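Local coordinates for protein D-alanyl-D-alanine carboxypeptidase DacB2 (Mycobacterium tuberculosis H37Rv, PDB 4RYE) that shows D,D-carboxypeptidase activity on synthetic pentapeptides and probably trims peptidoglycan stem peptides during cell-wall biogenesis, at residues 52-66 with 113-127. Sequence-based numbering, arbitrary orientation.
Sequences LLALVALDELDLNST and MLGGQDVTVAKMNAK
The ammonium group of Lys-123 is gripped by both segments: NZ lies 2.8 Å from Glu-60 OE1, in a hydrogen-bonded salt bridge, and donates to Leu-114 O over the same distance of 2.8 Å. It meets the carboxylate of Glu-60 on the syn side of OE1, 17° out of the carboxylate plane. Beyond CG the lysine chain is extended, which carries NZ from the helix back to Leu-114, while its CD and CE pass obliquely across the carboxylate oxygens. Lys-127 likewise turns toward Asp-59, but the modelled approach of these two charges is too short to be relied on; more securely, its side chain is a knob seated among Leu-52, Leu-55, Val-56 and Asp-59.

Next to these charged groups the two helices cross almost perpendicularly, at 97°, with short-segment axes 9.1 Å apart. Val-56 points into the crossing and splits its methyls: CG1, anti to the backbone N (chi1 171°), lies 3.9 Å from Leu-114 CD1, whereas CG2 rests over the backbone of Lys-123 and Met-124. Leu-53 CD1 touches both Leu-114 CD1 and Thr-120 CG2, the latter at 3.5 Å. This is part of the mainly helical region of the serine beta-lactamase/D,D-peptidase fold, and helix 50-60 is the one that starts with Lys-50, the proton acceptor by similarity, whose side chain is about 5 Å from that of Leu-53.

A Schellman motif at Gly-115 ends helix 104-113, and Gly-116 then takes the N-cap position of helix 117-130. Just ahead of that turn, Leu-114 CD2 packs 3.7 Å from Leu-61 CG. The selenomethionine Met-113 bends at chi3 to bring CE within 3.2 Å of Ser-65 OG, a hydroxyl that donates to Asp-62 O.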
loop_
_atom_site.group_PDB
_atom_site.type_symbol
_atom_site.label_atom_id
_atom_site.label_comp_id
_atom_site.label_asym_id
_atom_site.label_seq_id
_atom_site.Cartn_x
_atom_site.Cartn_y
_atom_site.Cartn_z
ATOM N N LEU A 52 2.326 0.490 -5.846
ATOM C CA LEU A 52 2.802 0.190 -7.187
ATOM C C LEU A 52 3.147 1.471 -7.955
ATOM O O LEU A 52 4.138 1.519 -8.677
ATOM C CB LEU A 52 1.749 -0.622 -7.937
ATOM C CG LEU A 52 2.149 -1.188 -9.296
ATOM C CD1 LEU A 52 3.391 -2.059 -9.140
ATOM C CD2 LEU A 52 0.987 -1.975 -9.892
ATOM N N LEU A 53 2.341 2.516 -7.798
ATOM C CA LEU A 53 2.678 3.807 -8.410
ATOM C C LEU A 53 3.992 4.329 -7.833
ATOM O O LEU A 53 4.845 4.824 -8.566
ATOM C CB LEU A 53 1.557 4.830 -8.174
ATOM C CG LEU A 53 1.876 6.269 -8.593
ATOM C CD1 LEU A 53 2.154 6.359 -10.080
ATOM C CD2 LEU A 53 0.723 7.191 -8.203
ATOM N N ALA A 54 4.159 4.216 -6.516
ATOM C CA ALA A 54 5.392 4.663 -5.865
ATOM C C ALA A 54 6.637 3.965 -6.424
ATOM O O ALA A 54 7.673 4.603 -6.624
ATOM C CB ALA A 54 5.308 4.483 -4.332
ATOM N N LEU A 55 6.541 2.660 -6.664
ATOM C CA LEU A 55 7.648 1.914 -7.280
ATOM C C LEU A 55 8.053 2.476 -8.646
ATOM O O LEU A 55 9.238 2.622 -8.943
ATOM C CB LEU A 55 7.263 0.449 -7.467
ATOM C CG LEU A 55 7.445 -0.508 -6.299
ATOM C CD1 LEU A 55 6.822 -1.852 -6.670
ATOM C CD2 LEU A 55 8.921 -0.662 -5.975
ATOM N N VAL A 56 7.065 2.767 -9.489
ATOM C CA VAL A 56 7.343 3.331 -10.804
ATOM C C VAL A 56 8.006 4.705 -10.649
ATOM O O VAL A 56 9.014 5.002 -11.305
ATOM C CB VAL A 56 6.053 3.462 -11.642
ATOM C CG1 VAL A 56 6.323 4.263 -12.919
ATOM C CG2 VAL A 56 5.496 2.083 -11.978
ATOM N N ALA A 57 7.443 5.540 -9.776
ATOM C CA ALA A 57 7.978 6.888 -9.555
ATOM C C ALA A 57 9.425 6.842 -9.074
ATOM O O ALA A 57 10.263 7.614 -9.534
ATOM C CB ALA A 57 7.114 7.658 -8.553
ATOM N N LEU A 58 9.714 5.934 -8.147
ATOM C CA LEU A 58 11.058 5.823 -7.600
ATOM C C LEU A 58 12.048 5.301 -8.624
ATOM O O LEU A 58 13.226 5.662 -8.595
ATOM C CB LEU A 58 11.064 4.939 -6.354
ATOM C CG LEU A 58 10.468 5.623 -5.126
ATOM C CD1 LEU A 58 10.151 4.592 -4.060
ATOM C CD2 LEU A 58 11.432 6.686 -4.611
ATOM N N ASP A 59 11.581 4.460 -9.537
ATOM C CA ASP A 59 12.457 3.988 -10.612
ATOM C C ASP A 59 12.794 5.073 -11.637
ATOM O O ASP A 59 13.919 5.151 -12.113
ATOM C CB ASP A 59 11.838 2.793 -11.346
ATOM C CG ASP A 59 11.999 1.491 -10.585
ATOM O OD1 ASP A 59 12.616 1.494 -9.498
ATOM O OD2 ASP A 59 11.511 0.459 -11.089
ATOM N N GLU A 60 11.814 5.903 -11.981
ATOM C CA GLU A 60 11.968 6.800 -13.132
ATOM C C GLU A 60 12.259 8.255 -12.791
ATOM O O GLU A 60 12.846 8.981 -13.599
ATOM C CB GLU A 60 10.720 6.740 -14.018
ATOM C CG GLU A 60 10.314 5.327 -14.400
ATOM C CD GLU A 60 9.421 5.273 -15.630
ATOM O OE1 GLU A 60 9.198 6.326 -16.270
ATOM O OE2 GLU A 60 8.950 4.162 -15.957
ATOM N N LEU A 61 11.837 8.699 -11.616
ATOM C CA LEU A 61 11.874 10.131 -11.313
ATOM C C LEU A 61 12.977 10.483 -10.326
ATOM O O LEU A 61 13.195 9.765 -9.357
ATOM C CB LEU A 61 10.524 10.586 -10.752
ATOM C CG LEU A 61 9.269 10.433 -11.619
ATOM C CD1 LEU A 61 8.014 10.806 -10.808
ATOM C CD2 LEU A 61 9.350 11.257 -12.909
ATOM N N ASP A 62 13.674 11.586 -10.580
ATOM C CA ASP A 62 14.589 12.159 -9.591
ATOM C C ASP A 62 13.739 12.741 -8.455
ATOM O O ASP A 62 12.711 13.367 -8.714
ATOM C CB ASP A 62 15.440 13.256 -10.230
ATOM C CG ASP A 62 16.517 13.791 -9.292
ATOM O OD1 ASP A 62 16.176 14.474 -8.297
ATOM O OD2 ASP A 62 17.714 13.545 -9.565
ATOM N N LEU A 63 14.161 12.541 -7.206
ATOM C CA LEU A 63 13.346 12.940 -6.050
ATOM C C LEU A 63 13.210 14.450 -5.939
ATOM O O LEU A 63 12.258 14.959 -5.337
ATOM C CB LEU A 63 13.933 12.385 -4.748
ATOM C CG LEU A 63 13.789 10.889 -4.455
ATOM C CD1 LEU A 63 14.556 10.561 -3.184
ATOM C CD2 LEU A 63 12.322 10.491 -4.320
ATOM N N ASN A 64 14.169 15.165 -6.524
ATOM C CA ASN A 64 14.157 16.619 -6.493
ATOM C C ASN A 64 13.683 17.250 -7.802
ATOM O O ASN A 64 13.683 18.468 -7.943
ATOM C CB ASN A 64 15.545 17.150 -6.115
ATOM C CG ASN A 64 15.914 16.827 -4.676
ATOM O OD1 ASN A 64 15.163 17.140 -3.746
ATOM N ND2 ASN A 64 17.059 16.183 -4.488
ATOM N N SER A 65 13.291 16.426 -8.768
ATOM C CA SER A 65 12.739 16.977 -10.001
ATOM C C SER A 65 11.349 17.531 -9.687
ATOM O O SER A 65 10.665 17.044 -8.781
ATOM C CB SER A 65 12.697 15.931 -11.123
ATOM O OG SER A 65 11.866 14.846 -10.774
ATOM N N THR A 66 10.946 18.572 -10.402
ATOM C CA THR A 66 9.693 19.239 -10.087
ATOM C C THR A 66 8.688 19.174 -11.223
ATOM O O THR A 66 9.027 18.830 -12.358
ATOM C CB THR A 66 9.921 20.715 -9.710
ATOM O OG1 THR A 66 10.480 21.410 -10.830
ATOM C CG2 THR A 66 10.866 20.826 -8.516
HETATM N N MSE A 113 3.959 13.718 -14.086
HETATM C CA MSE A 113 5.418 13.614 -14.238
HETATM C C MSE A 113 5.846 12.373 -15.014
HETATM O O MSE A 113 6.882 12.374 -15.662
HETATM C CB MSE A 113 6.116 13.601 -12.875
HETATM C CG MSE A 113 5.873 14.840 -12.054
HETATM SE SE MSE A 113 6.928 14.889 -10.397
HETATM C CE MSE A 113 8.678 15.021 -11.251
ATOM N N LEU A 114 5.056 11.312 -14.939
ATOM C CA LEU A 114 5.426 10.054 -15.568
ATOM C C LEU A 114 4.949 9.935 -17.008
ATOM O O LEU A 114 5.174 8.913 -17.651
ATOM C CB LEU A 114 4.903 8.881 -14.740
ATOM C CG LEU A 114 5.605 8.734 -13.390
ATOM C CD1 LEU A 114 4.815 7.839 -12.447
ATOM C CD2 LEU A 114 7.026 8.190 -13.608
ATOM N N GLY A 115 4.290 10.969 -17.518
ATOM C CA GLY A 115 3.863 10.974 -18.907
ATOM C C GLY A 115 2.357 10.928 -19.115
ATOM O O GLY A 115 1.882 10.796 -20.244
ATOM N N GLY A 116 1.599 11.035 -18.029
ATOM C CA GLY A 116 0.153 11.058 -18.133
ATOM C C GLY A 116 -0.537 9.866 -17.501
ATOM O O GLY A 116 0.105 8.885 -17.116
ATOM N N GLN A 117 -1.864 9.950 -17.406
ATOM C CA GLN A 117 -2.663 8.906 -16.760
ATOM C C GLN A 117 -2.526 7.547 -17.444
ATOM O O GLN A 117 -2.199 6.559 -16.799
ATOM C CB GLN A 117 -4.137 9.320 -16.728
ATOM C CG GLN A 117 -4.426 10.527 -15.846
ATOM C CD GLN A 117 -4.551 10.154 -14.380
ATOM O OE1 GLN A 117 -5.350 9.289 -14.018
ATOM N NE2 GLN A 117 -3.753 10.791 -13.533
ATOM N N ASP A 118 -2.782 7.495 -18.747
ATOM C CA ASP A 118 -2.742 6.219 -19.465
ATOM C C ASP A 118 -1.352 5.588 -19.456
ATOM O O ASP A 118 -1.210 4.385 -19.247
ATOM C CB ASP A 118 -3.219 6.402 -20.909
ATOM C CG ASP A 118 -4.712 6.658 -21.003
ATOM O OD1 ASP A 118 -5.366 6.778 -19.941
ATOM O OD2 ASP A 118 -5.225 6.752 -22.142
ATOM N N VAL A 119 -0.338 6.412 -19.698
ATOM C CA VAL A 119 1.047 5.960 -19.696
ATOM C C VAL A 119 1.447 5.453 -18.319
ATOM O O VAL A 119 2.122 4.431 -18.191
ATOM C CB VAL A 119 2.003 7.096 -20.138
ATOM C CG1 VAL A 119 3.443 6.716 -19.878
ATOM C CG2 VAL A 119 1.786 7.439 -21.621
ATOM N N THR A 120 1.006 6.148 -17.278
ATOM C CA THR A 120 1.379 5.762 -15.921
ATOM C C THR A 120 0.752 4.428 -15.541
ATOM O O THR A 120 1.397 3.568 -14.924
ATOM C CB THR A 120 1.001 6.859 -14.908
ATOM O OG1 THR A 120 1.736 8.045 -15.219
ATOM C CG2 THR A 120 1.323 6.435 -13.484
ATOM N N VAL A 121 -0.502 4.242 -15.934
ATOM C CA VAL A 121 -1.172 2.979 -15.682
ATOM C C VAL A 121 -0.471 1.853 -16.445
ATOM O O VAL A 121 -0.268 0.764 -15.893
ATOM C CB VAL A 121 -2.670 3.053 -16.021
ATOM C CG1 VAL A 121 -3.312 1.659 -15.979
ATOM C CG2 VAL A 121 -3.365 3.999 -15.044
ATOM N N ALA A 122 -0.074 2.111 -17.689
ATOM C CA ALA A 122 0.676 1.094 -18.441
ATOM C C ALA A 122 2.006 0.760 -17.761
ATOM O O ALA A 122 2.383 -0.408 -17.682
ATOM C CB ALA A 122 0.911 1.524 -19.871
ATOM N N LYS A 123 2.717 1.780 -17.277
ATOM C CA LYS A 123 3.956 1.545 -16.521
ATOM C C LYS A 123 3.744 0.770 -15.219
ATOM O O LYS A 123 4.568 -0.073 -14.850
ATOM C CB LYS A 123 4.680 2.865 -16.227
ATOM C CG LYS A 123 5.228 3.559 -17.475
ATOM C CD LYS A 123 5.843 4.916 -17.114
ATOM C CE LYS A 123 6.497 5.558 -18.336
ATOM N NZ LYS A 123 7.071 6.898 -18.019
HETATM N N MSE A 124 2.659 1.058 -14.504
HETATM C CA MSE A 124 2.352 0.303 -13.290
HETATM C C MSE A 124 2.092 -1.177 -13.595
HETATM O O MSE A 124 2.590 -2.067 -12.915
HETATM C CB MSE A 124 1.148 0.918 -12.567
HETATM C CG MSE A 124 1.461 2.239 -11.864
HETATM SE SE MSE A 124 -0.187 3.221 -11.499
HETATM C CE MSE A 124 -0.933 2.084 -10.093
ATOM N N ASN A 125 1.308 -1.433 -14.629
ATOM C CA ASN A 125 1.023 -2.803 -15.027
ATOM C C ASN A 125 2.279 -3.515 -15.515
ATOM O O ASN A 125 2.486 -4.688 -15.208
ATOM C CB ASN A 125 -0.096 -2.824 -16.074
ATOM C CG ASN A 125 -1.455 -2.572 -15.449
ATOM O OD1 ASN A 125 -1.712 -3.016 -14.328
ATOM N ND2 ASN A 125 -2.316 -1.844 -16.148
ATOM N N ALA A 126 3.138 -2.802 -16.238
ATOM C CA ALA A 126 4.412 -3.397 -16.649
ATOM C C ALA A 126 5.282 -3.750 -15.437
ATOM O O ALA A 126 5.945 -4.790 -15.416
ATOM C CB ALA A 126 5.160 -2.482 -17.592
ATOM N N LYS A 127 5.282 -2.879 -14.437
ATOM C CA LYS A 127 6.066 -3.113 -13.221
ATOM C C LYS A 127 5.556 -4.344 -12.458
ATOM O O LYS A 127 6.347 -5.190 -12.020
ATOM C CB LYS A 127 6.023 -1.859 -12.338
ATOM C CG LYS A 127 6.731 -1.986 -10.990
ATOM C CD LYS A 127 8.133 -2.558 -11.136
ATOM C CE LYS A 127 9.182 -1.610 -10.637
ATOM N NZ LYS A 127 9.731 -0.804 -11.765
#